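Local coordinates for competence/damage-inducible protein CinA (Agrobacterium tumefaciens, PDB 2A9S) that is of uncertain function but belongs to the CinA family, named for competence and DNA-damage induction, whose C-terminal domain in relatives has been linked to nicotinamide mononucleotide deamidation, at residues Ala64-Leu76 against Thr86-Ser98. Numbering follows the deposited sequence.
Sequences AKRDMLGVGTETL and TALQMAHGALYRS
Leu69 and Gly93 meet as bump and hollow where the end of helix 62-69 comes down on helix 84-96. Because Gly93 has no side chain, the carbonyl of Leu69 can settle against its backbone, Leu69 O lying 3.2 Å from Gly93 CA in a CA-H...O contact. The same oxygen receives a hydrogen bond from a water that also donates to Gln89 O, so one molecule ties the helix terminus to a carbonyl of its neighbour. The Leu69 side chain forks over the partner helix: CD1 rests on Met90 CG at 3.8 Å, while CD2 lies against Ala94, with 3.9 Å between CD2 and Ala94 CB. Val71 CG2 presses on Met90 CG too, at 3.7 Å, so that this methylene sits in the notch between the Leu69 and Val71 branches. Beneath them lies the sheet of this alpha/beta domain; Met90 reaches Thr59 and Ala105, and Leu69 and Ala94 share Ala31, so the contact joins two helices that pack on one layer of strands. Gly70, with positive phi, ends the first helix and turns the chain toward Gly72, the N-cap of helix 73-79. Gln89, extended beyond CG, delivers its amide to this turn: OE1 accepts a nearly straight bond from Gly72 N (2.9 Å, 167°), the donor standing 27° off the carbonyl plane, and Val71 CG1 flanks that oxygen. Farther along, the Thr75 methyl packs on Thr86 OG1, which is hydrogen-bonded to Gly80 O. At the other end Arg97 stretches back from CG to NE and lays one guanidinium face over Leu69 C and Gly70 CA, while NH1 makes a weak bond to Met68 O, 3.2 Å long and bent to 129°.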
# COMPACT_ATOMS: atom_id res chain seq x y z
N ALA A 64 -4.19 -4.71 12.53
CA ALA A 64 -3.87 -5.14 11.18
C ALA A 64 -2.68 -6.12 11.13
O ALA A 64 -2.73 -7.11 10.39
CB ALA A 64 -3.63 -3.91 10.28
N LYS A 65 -1.62 -5.86 11.91
CA LYS A 65 -0.43 -6.74 11.95
C LYS A 65 -0.84 -8.16 12.36
O LYS A 65 -0.48 -9.14 11.71
CB LYS A 65 0.67 -6.20 12.86
CG LYS A 65 1.29 -4.86 12.39
CD LYS A 65 2.26 -4.32 13.42
CE LYS A 65 2.90 -3.04 12.94
NZ LYS A 65 2.02 -1.86 12.86
N ARG A 66 -1.65 -8.22 13.41
CA ARG A 66 -2.26 -9.49 13.89
C ARG A 66 -3.14 -10.20 12.84
O ARG A 66 -2.83 -11.34 12.48
CB ARG A 66 -3.03 -9.26 15.20
CG ARG A 66 -2.16 -8.97 16.43
CD ARG A 66 -3.01 -8.84 17.74
NE ARG A 66 -3.81 -7.61 17.77
CZ ARG A 66 -3.57 -6.55 18.54
NH1 ARG A 66 -2.53 -6.53 19.38
NH2 ARG A 66 -4.36 -5.48 18.49
N ASP A 67 -4.18 -9.53 12.32
CA ASP A 67 -5.16 -10.11 11.36
C ASP A 67 -4.61 -10.46 10.00
O ASP A 67 -4.83 -11.56 9.47
CB ASP A 67 -6.33 -9.14 11.07
CG ASP A 67 -7.05 -8.68 12.31
OD1 ASP A 67 -6.91 -9.34 13.37
OD2 ASP A 67 -7.75 -7.64 12.20
N MET A 68 -3.92 -9.48 9.40
CA MET A 68 -3.43 -9.65 8.06
C MET A 68 -2.18 -10.52 8.01
O MET A 68 -2.01 -11.26 7.06
CB MET A 68 -3.15 -8.28 7.38
CG MET A 68 -4.34 -7.30 7.24
SD MET A 68 -3.86 -5.84 6.28
CE MET A 68 -4.31 -6.33 4.64
N LEU A 69 -1.29 -10.41 9.00
CA LEU A 69 0.02 -11.05 8.87
C LEU A 69 0.32 -12.17 9.88
O LEU A 69 1.33 -12.87 9.73
CB LEU A 69 1.13 -9.99 8.92
CG LEU A 69 1.07 -8.97 7.78
CD1 LEU A 69 2.14 -7.90 8.04
CD2 LEU A 69 1.24 -9.62 6.39
N GLY A 70 -0.54 -12.30 10.89
CA GLY A 70 -0.34 -13.29 11.95
C GLY A 70 0.78 -12.96 12.93
O GLY A 70 1.36 -13.88 13.54
N VAL A 71 1.10 -11.68 13.09
CA VAL A 71 2.08 -11.26 14.08
C VAL A 71 1.47 -11.54 15.46
O VAL A 71 0.29 -11.24 15.70
CB VAL A 71 2.43 -9.76 13.96
CG1 VAL A 71 3.32 -9.33 15.11
CG2 VAL A 71 3.12 -9.47 12.61
N GLY A 72 2.26 -12.13 16.36
CA GLY A 72 1.75 -12.52 17.68
C GLY A 72 1.48 -11.38 18.64
O GLY A 72 2.28 -10.43 18.74
N THR A 73 0.36 -11.46 19.37
CA THR A 73 0.05 -10.51 20.44
C THR A 73 1.20 -10.51 21.47
O THR A 73 1.51 -9.49 22.10
CB THR A 73 -1.30 -10.87 21.13
OG1 THR A 73 -2.33 -10.96 20.14
CG2 THR A 73 -1.70 -9.80 22.16
N GLU A 74 1.84 -11.66 21.58
CA GLU A 74 2.97 -11.93 22.46
C GLU A 74 4.27 -11.25 22.00
O GLU A 74 5.08 -10.81 22.82
CB GLU A 74 3.12 -13.46 22.59
CG GLU A 74 4.45 -14.11 22.14
CD GLU A 74 4.42 -14.64 20.69
OE1 GLU A 74 3.98 -13.92 19.75
OE2 GLU A 74 4.86 -15.81 20.50
N THR A 75 4.47 -11.19 20.68
CA THR A 75 5.59 -10.45 20.12
C THR A 75 5.34 -8.95 20.32
O THR A 75 6.26 -8.21 20.65
CB THR A 75 5.78 -10.81 18.63
OG1 THR A 75 6.24 -12.17 18.54
CG2 THR A 75 6.81 -9.91 17.96
N LEU A 76 4.09 -8.53 20.16
CA LEU A 76 3.76 -7.11 20.10
C LEU A 76 3.81 -6.42 21.46
O LEU A 76 4.28 -5.29 21.56
CB LEU A 76 2.38 -6.90 19.47
CG LEU A 76 2.26 -6.96 17.95
CD1 LEU A 76 0.79 -6.94 17.51
CD2 LEU A 76 3.05 -5.82 17.30
N THR A 86 8.92 -8.07 15.45
CA THR A 86 7.72 -7.75 14.68
C THR A 86 8.06 -7.74 13.20
O THR A 86 7.31 -8.30 12.42
CB THR A 86 7.06 -6.42 15.14
OG1 THR A 86 6.54 -6.62 16.47
CG2 THR A 86 5.91 -6.04 14.20
N ALA A 87 9.21 -7.19 12.83
CA ALA A 87 9.60 -7.13 11.41
C ALA A 87 9.71 -8.52 10.80
O ALA A 87 9.17 -8.79 9.71
CB ALA A 87 10.91 -6.35 11.22
N LEU A 88 10.42 -9.41 11.51
CA LEU A 88 10.54 -10.80 11.09
C LEU A 88 9.19 -11.48 10.93
O LEU A 88 8.98 -12.15 9.92
CB LEU A 88 11.42 -11.59 12.06
CG LEU A 88 12.89 -11.19 12.11
CD1 LEU A 88 13.56 -11.97 13.25
CD2 LEU A 88 13.55 -11.49 10.79
N GLN A 89 8.27 -11.32 11.87
CA GLN A 89 6.94 -11.95 11.77
C GLN A 89 6.09 -11.39 10.63
O GLN A 89 5.40 -12.13 9.93
CB GLN A 89 6.18 -11.89 13.09
CG GLN A 89 6.84 -12.81 14.11
CD GLN A 89 6.02 -12.97 15.36
OE1 GLN A 89 5.08 -12.22 15.61
NE2 GLN A 89 6.39 -13.95 16.17
N MET A 90 6.15 -10.07 10.45
CA MET A 90 5.51 -9.43 9.30
C MET A 90 6.02 -10.02 7.97
O MET A 90 5.21 -10.33 7.07
CB MET A 90 5.75 -7.91 9.33
CG MET A 90 4.97 -7.12 10.41
SD MET A 90 5.40 -5.34 10.53
CE MET A 90 4.76 -4.72 8.96
N ALA A 91 7.33 -10.19 7.84
CA ALA A 91 7.93 -10.66 6.60
C ALA A 91 7.47 -12.10 6.32
O ALA A 91 7.06 -12.45 5.20
CB ALA A 91 9.48 -10.58 6.68
N HIS A 92 7.49 -12.91 7.38
CA HIS A 92 7.04 -14.29 7.30
C HIS A 92 5.56 -14.36 6.91
O HIS A 92 5.18 -15.12 5.99
CB HIS A 92 7.27 -14.98 8.64
CG HIS A 92 6.86 -16.42 8.63
ND1 HIS A 92 5.67 -16.85 9.17
CD2 HIS A 92 7.47 -17.51 8.12
CE1 HIS A 92 5.58 -18.16 9.02
NE2 HIS A 92 6.65 -18.59 8.37
N GLY A 93 4.72 -13.58 7.61
CA GLY A 93 3.29 -13.48 7.27
C GLY A 93 3.00 -13.04 5.84
O GLY A 93 2.14 -13.62 5.15
N ALA A 94 3.73 -12.02 5.37
CA ALA A 94 3.46 -11.47 4.04
C ALA A 94 3.87 -12.47 2.97
O ALA A 94 3.30 -12.48 1.86
CB ALA A 94 4.18 -10.14 3.82
N LEU A 95 4.85 -13.29 3.29
CA LEU A 95 5.38 -14.26 2.36
C LEU A 95 4.41 -15.42 2.22
O LEU A 95 4.00 -15.77 1.11
CB LEU A 95 6.77 -14.75 2.81
CG LEU A 95 7.43 -15.74 1.86
CD1 LEU A 95 7.69 -15.15 0.49
CD2 LEU A 95 8.72 -16.30 2.52
N TYR A 96 4.01 -16.01 3.35
CA TYR A 96 3.17 -17.21 3.32
C TYR A 96 1.65 -16.95 3.23
O TYR A 96 0.87 -17.90 3.09
CB TYR A 96 3.57 -18.22 4.43
CG TYR A 96 5.00 -18.72 4.28
CD1 TYR A 96 5.35 -19.61 3.26
CD2 TYR A 96 6.01 -18.30 5.15
CE1 TYR A 96 6.66 -20.06 3.10
CE2 TYR A 96 7.32 -18.75 5.00
CZ TYR A 96 7.64 -19.62 3.98
OH TYR A 96 8.93 -20.06 3.84
N ARG A 97 1.25 -15.68 3.26
CA ARG A 97 -0.10 -15.27 2.86
C ARG A 97 -0.12 -14.61 1.46
O ARG A 97 -0.96 -13.75 1.15
CB ARG A 97 -0.76 -14.40 3.93
CG ARG A 97 -1.04 -15.21 5.20
CD ARG A 97 -1.41 -14.35 6.37
NE ARG A 97 -1.46 -15.11 7.63
CZ ARG A 97 -2.32 -14.85 8.62
NH1 ARG A 97 -3.23 -13.90 8.51
NH2 ARG A 97 -2.27 -15.57 9.73
N SER A 98 0.82 -15.04 0.61
CA SER A 98 0.90 -14.55 -0.76
C SER A 98 1.45 -15.64 -1.66
O SER A 98 1.80 -16.73 -1.18
CB SER A 98 1.78 -13.31 -0.83
OG SER A 98 3.15 -13.65 -0.89
O HOH W 1 3.70 -13.96 10.96